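Local coordinates for putative glyoxalase superfamily protein (PDB 3IUZ), which is probably an iron(II)-dependent dioxygenase of the 2-oxoadipate dioxygenase/decarboxylase family, producing 2-hydroxyglutarate, at residues A[105-110]-A[179-183]; A[280-286]-A[295-300]. All coordinates share one frame; numbering follows the deposited sequence.

Contact 1: A[105-110]-A[179-183]; sequences RILRPL and LWQLD
Helical segments 105-110 and 179-183 run in broadly the same direction, 31° between their axes and 8.9 Å apart at closest approach, with Pro109 reaching across to Leu179, Trp180 and Asp183. The proline ring wedges between the first two. Its CB lies over one face of the Trp180 indole in a CH-pi contact, 3.7 Å from the centroid of the six-membered ring, while Pro109 CG packs against Leu179 CG. In the conformer given, Leu179 has CG turned anti to its backbone N (chi1 -151°), which brings CG beside Pro109; of its two methyls, CD2 meets the backbone of Arg105 and Ile106, and CD1 lies across Leu110. Leu110 CD2 also meets Leu182 CD2 at 3.8 Å, and Ile45 of helix 42-60 packs against both residues.

No direct hydrogen bond crosses the interface. Instead, a water in the plane of the indole, at its edge, accepts from Trp180 NE1 (2.9 Å) and donates to Arg105 O (2.7 Å). A second water lies within hydrogen-bonding distance of both Pro109 O and Asp183 OD1. Cohesion therefore rests on apolar packing around a proline ring, with water joining polar groups that the helices do not bring together directly.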
# COMPACT_ATOMS: atom_id res chain seq x y z
N ARG A 105 -13.99 1.24 3.36
CA ARG A 105 -14.62 2.42 3.94
C ARG A 105 -13.86 3.73 3.67
O ARG A 105 -14.44 4.80 3.83
CB ARG A 105 -14.82 2.26 5.44
CG ARG A 105 -13.51 2.43 6.26
CD ARG A 105 -13.62 2.01 7.71
NE ARG A 105 -12.30 2.01 8.35
CZ ARG A 105 -12.04 2.33 9.62
NH1 ARG A 105 -13.00 2.68 10.48
NH2 ARG A 105 -10.80 2.23 10.07
N ILE A 106 -12.58 3.62 3.24
CA ILE A 106 -11.77 4.74 2.83
C ILE A 106 -11.71 4.81 1.30
O ILE A 106 -11.94 5.87 0.70
CB ILE A 106 -10.30 4.62 3.39
CG1 ILE A 106 -10.25 4.62 4.92
CG2 ILE A 106 -9.41 5.72 2.80
CD1 ILE A 106 -8.82 4.21 5.53
N LEU A 107 -11.39 3.70 0.64
CA LEU A 107 -11.14 3.74 -0.79
C LEU A 107 -12.42 4.04 -1.58
O LEU A 107 -12.35 4.65 -2.64
CB LEU A 107 -10.57 2.40 -1.29
CG LEU A 107 -9.26 1.98 -0.62
CD1 LEU A 107 -8.71 0.65 -1.05
CD2 LEU A 107 -8.20 3.07 -0.84
N ARG A 108 -13.56 3.55 -1.09
CA ARG A 108 -14.83 3.68 -1.82
C ARG A 108 -15.21 5.16 -1.92
O ARG A 108 -15.38 5.64 -3.02
CB ARG A 108 -15.92 2.82 -1.19
CG ARG A 108 -15.67 1.34 -1.36
CD ARG A 108 -15.91 0.80 -2.75
NE ARG A 108 -17.33 0.71 -3.01
CZ ARG A 108 -18.00 1.26 -4.00
NH1 ARG A 108 -17.40 1.99 -4.94
NH2 ARG A 108 -19.32 1.11 -4.04
N PRO A 109 -15.25 5.90 -0.81
CA PRO A 109 -15.58 7.33 -0.97
C PRO A 109 -14.48 8.15 -1.70
O PRO A 109 -14.76 9.20 -2.27
CB PRO A 109 -15.76 7.79 0.47
CG PRO A 109 -15.03 6.75 1.31
CD PRO A 109 -15.26 5.50 0.61
N LEU A 110 -13.23 7.69 -1.70
CA LEU A 110 -12.20 8.29 -2.56
C LEU A 110 -12.45 8.12 -4.07
O LEU A 110 -11.85 8.83 -4.86
CB LEU A 110 -10.83 7.74 -2.28
CG LEU A 110 -10.17 8.24 -0.98
CD1 LEU A 110 -8.82 7.45 -0.73
CD2 LEU A 110 -9.94 9.78 -0.92
N LEU A 179 -13.93 12.78 4.02
CA LEU A 179 -14.15 11.68 3.09
C LEU A 179 -15.57 11.69 2.48
O LEU A 179 -15.75 11.57 1.28
CB LEU A 179 -13.93 10.38 3.86
CG LEU A 179 -13.44 9.18 3.10
CD1 LEU A 179 -12.36 9.63 2.12
CD2 LEU A 179 -12.96 8.12 4.16
N TRP A 180 -16.59 11.83 3.34
CA TRP A 180 -17.97 11.81 2.89
C TRP A 180 -18.45 13.12 2.27
O TRP A 180 -19.34 13.06 1.41
CB TRP A 180 -18.85 11.24 4.03
CG TRP A 180 -18.47 9.81 4.17
CD1 TRP A 180 -17.62 9.25 5.09
CD2 TRP A 180 -18.77 8.78 3.23
NE1 TRP A 180 -17.43 7.93 4.80
CE2 TRP A 180 -18.12 7.62 3.66
CE3 TRP A 180 -19.53 8.73 2.05
CZ2 TRP A 180 -18.20 6.41 2.96
CZ3 TRP A 180 -19.60 7.53 1.35
CH2 TRP A 180 -18.96 6.37 1.85
N GLN A 181 -17.86 14.27 2.63
CA GLN A 181 -18.05 15.52 1.86
C GLN A 181 -17.52 15.33 0.43
O GLN A 181 -18.14 15.77 -0.54
CB GLN A 181 -17.32 16.72 2.52
CG GLN A 181 -18.04 17.09 3.86
CD GLN A 181 -17.43 18.25 4.58
OE1 GLN A 181 -16.52 18.92 4.05
NE2 GLN A 181 -17.92 18.50 5.79
N LEU A 182 -16.36 14.68 0.33
CA LEU A 182 -15.68 14.45 -0.93
C LEU A 182 -16.54 13.53 -1.78
O LEU A 182 -16.73 13.80 -2.95
CB LEU A 182 -14.30 13.83 -0.73
CG LEU A 182 -13.48 13.50 -1.98
CD1 LEU A 182 -13.25 14.72 -2.87
CD2 LEU A 182 -12.14 12.85 -1.58
N ASP A 183 -17.03 12.46 -1.18
CA ASP A 183 -17.91 11.53 -1.91
C ASP A 183 -19.14 12.26 -2.43
O ASP A 183 -19.55 12.06 -3.56
CB ASP A 183 -18.32 10.34 -1.05
CG ASP A 183 -19.42 9.54 -1.70
OD1 ASP A 183 -19.10 8.73 -2.59
OD2 ASP A 183 -20.59 9.75 -1.35
O HOH W 1 -15.64 5.96 6.01
O HOH W 2 -16.67 9.17 -4.27

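Contact 2: A[280-286]-A[295-300]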
# COMPACT_ATOMS: atom_id res chain seq x y z
N ASP A 280 13.48 -5.66 2.12
CA ASP A 280 14.50 -5.15 2.99
C ASP A 280 14.16 -5.50 4.44
O ASP A 280 13.01 -5.37 4.84
CB ASP A 280 14.55 -3.62 2.78
CG ASP A 280 15.13 -3.25 1.42
OD1 ASP A 280 16.29 -3.69 1.14
OD2 ASP A 280 14.45 -2.56 0.64
N THR A 281 15.15 -5.93 5.22
CA THR A 281 14.96 -6.30 6.59
C THR A 281 14.75 -5.06 7.45
O THR A 281 15.37 -4.06 7.20
CB THR A 281 16.19 -7.08 7.04
OG1 THR A 281 16.31 -8.23 6.19
CG2 THR A 281 16.10 -7.53 8.46
N VAL A 282 13.89 -5.15 8.47
CA VAL A 282 13.61 -4.00 9.34
C VAL A 282 13.74 -4.42 10.78
O VAL A 282 13.58 -5.58 11.10
CB VAL A 282 12.17 -3.41 9.09
CG1 VAL A 282 12.09 -2.78 7.73
CG2 VAL A 282 11.09 -4.50 9.20
N ARG A 283 14.00 -3.46 11.64
CA ARG A 283 14.19 -3.73 13.06
C ARG A 283 12.85 -3.41 13.74
O ARG A 283 12.26 -2.34 13.54
CB ARG A 283 15.32 -2.85 13.56
CG ARG A 283 15.81 -3.13 14.91
CD ARG A 283 16.91 -4.14 14.93
NE ARG A 283 17.42 -4.32 16.28
CZ ARG A 283 17.96 -5.45 16.75
NH1 ARG A 283 18.06 -6.55 15.99
NH2 ARG A 283 18.39 -5.48 18.00
N ARG A 284 12.37 -4.35 14.54
CA ARG A 284 11.08 -4.24 15.19
C ARG A 284 11.17 -4.65 16.63
O ARG A 284 12.01 -5.48 17.03
CB ARG A 284 10.04 -5.13 14.48
CG ARG A 284 9.72 -4.72 13.05
CD ARG A 284 8.94 -3.38 12.97
NE ARG A 284 8.68 -2.99 11.58
CZ ARG A 284 9.24 -1.98 10.95
NH1 ARG A 284 10.10 -1.20 11.57
NH2 ARG A 284 8.95 -1.72 9.68
N GLN A 285 10.25 -4.08 17.42
CA GLN A 285 10.16 -4.39 18.83
C GLN A 285 9.14 -5.47 19.12
O GLN A 285 8.13 -5.61 18.46
CB GLN A 285 9.81 -3.13 19.61
CG GLN A 285 10.90 -2.08 19.56
CD GLN A 285 10.50 -0.80 20.23
OE1 GLN A 285 9.37 -0.33 20.09
NE2 GLN A 285 11.43 -0.21 20.94
N PHE A 286 9.41 -6.23 20.15
CA PHE A 286 8.56 -7.27 20.66
C PHE A 286 8.59 -7.31 22.19
O PHE A 286 9.53 -6.84 22.81
CB PHE A 286 9.01 -8.64 20.19
CG PHE A 286 9.03 -8.79 18.72
CD1 PHE A 286 10.11 -8.36 17.98
CD2 PHE A 286 7.96 -9.40 18.06
CE1 PHE A 286 10.14 -8.54 16.59
CE2 PHE A 286 7.99 -9.57 16.70
CZ PHE A 286 9.09 -9.14 15.96
N GLU A 295 14.25 -6.70 20.56
CA GLU A 295 14.19 -6.31 19.16
C GLU A 295 14.61 -7.47 18.30
O GLU A 295 15.43 -8.25 18.70
CB GLU A 295 15.11 -5.12 18.89
CG GLU A 295 14.67 -3.84 19.62
CD GLU A 295 15.33 -2.60 19.07
OE1 GLU A 295 16.41 -2.71 18.45
OE2 GLU A 295 14.75 -1.51 19.23
N ARG A 296 14.06 -7.54 17.10
CA ARG A 296 14.49 -8.52 16.13
C ARG A 296 14.45 -7.88 14.75
O ARG A 296 13.71 -6.92 14.51
CB ARG A 296 13.56 -9.73 16.14
CG ARG A 296 13.65 -10.59 17.35
CD ARG A 296 14.91 -11.45 17.28
NE ARG A 296 14.87 -12.50 18.27
CZ ARG A 296 15.05 -12.33 19.57
NH1 ARG A 296 15.27 -11.12 20.09
NH2 ARG A 296 15.00 -13.39 20.36
N ASP A 297 15.24 -8.45 13.85
CA ASP A 297 15.28 -8.04 12.46
C ASP A 297 14.34 -8.96 11.69
O ASP A 297 14.46 -10.18 11.74
CB ASP A 297 16.70 -8.17 11.91
CG ASP A 297 17.69 -7.34 12.72
OD1 ASP A 297 17.71 -6.10 12.58
OD2 ASP A 297 18.44 -7.95 13.50
N VAL A 298 13.36 -8.36 11.00
CA VAL A 298 12.33 -9.20 10.38
C VAL A 298 12.13 -8.65 8.96
O VAL A 298 12.56 -7.55 8.68
CB VAL A 298 11.00 -9.14 11.19
CG1 VAL A 298 11.15 -9.74 12.56
CG2 VAL A 298 10.43 -7.67 11.27
N PRO A 299 11.47 -9.42 8.07
CA PRO A 299 11.24 -8.91 6.72
C PRO A 299 10.30 -7.72 6.73
O PRO A 299 9.28 -7.76 7.41
CB PRO A 299 10.58 -10.08 6.01
CG PRO A 299 10.98 -11.25 6.75
CD PRO A 299 11.07 -10.82 8.19
N GLY A 300 10.66 -6.69 5.96
CA GLY A 300 9.86 -5.51 5.84
C GLY A 300 9.11 -5.61 4.52
O GLY A 300 8.58 -6.65 4.14
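Val282 N donates to Val298 O at 2.8 Å, nearly straight at 171°, and Val298 N returns a bond to Val282 O. Arg284 and Arg296 form the next such reciprocal pair, Arg284 N to Arg296 O and Arg296 N to Arg284 O, each 2.9 Å, so segments 280-286 and 295-300 run antiparallel in regular register. The carbonyl oxygens also receive CA-H...O contacts, as from Glu295 CA to Arg284 O. At one end the ladder extends into the loop, where Gly300 N reaches Asp280 O along a more bent path.

On the face bearing Arg283, Glu295 and Asp297, one guanidinium links two acids. Arg283 starts with CG anti to the backbone N (chi1 -170°) and bends at chi2, bringing its head back over the partner strand. NE donates to Glu295 OE1 at 2.9 Å, meeting it on the anti side and out of the carboxylate plane; the two flat groups are steeply turned, 77° apart. Glu295 CB lies over one guanidinium face, whereas Asp297 approaches the edge, OD2 taking a weak bond from NH1. Two negative partners would be expected to favour the charged guanidinium.

The face bearing Val282, Arg284, Arg296 and Val298 packs largely through the carbon parts of its side chains. Val298 CG2 touches Arg284 CG at 3.5 Å, and its CG1 meets the edge of the Phe286 ring near CZ. Phe286 CE1 also packs on Arg296 CB at 3.6 Å. Tyr216 meets the Phe286 ring, and Glu232 forms a salt bridge with Arg284 NE. The backbone ladder joins strands 281-287 and 293-306 as a beta hairpin, with the salt-bridge network on one face and helices 213-222 and 224-232 against the other.

How the contacts relate
Contacts 1 and 2 illustrate two ways of joining chain segments within one family region: water-bridged helix packing and a directly hydrogen-bonded beta ladder. They follow one another along the chain and do not touch; their centres are 33 Å apart and their nearest atoms about 19 Å apart. They lie on opposite sides of the chain's centre, with centres about 17 and 19 Å from it respectively. Both strands of contact 2 belong to the mixed sheet, whereas contact 1 joins helices. A hexaethylene glycol molecule, probably from crystallisation, lies about 3 Å from the Asp183 side chain at contact 1; it does not establish a substrate site.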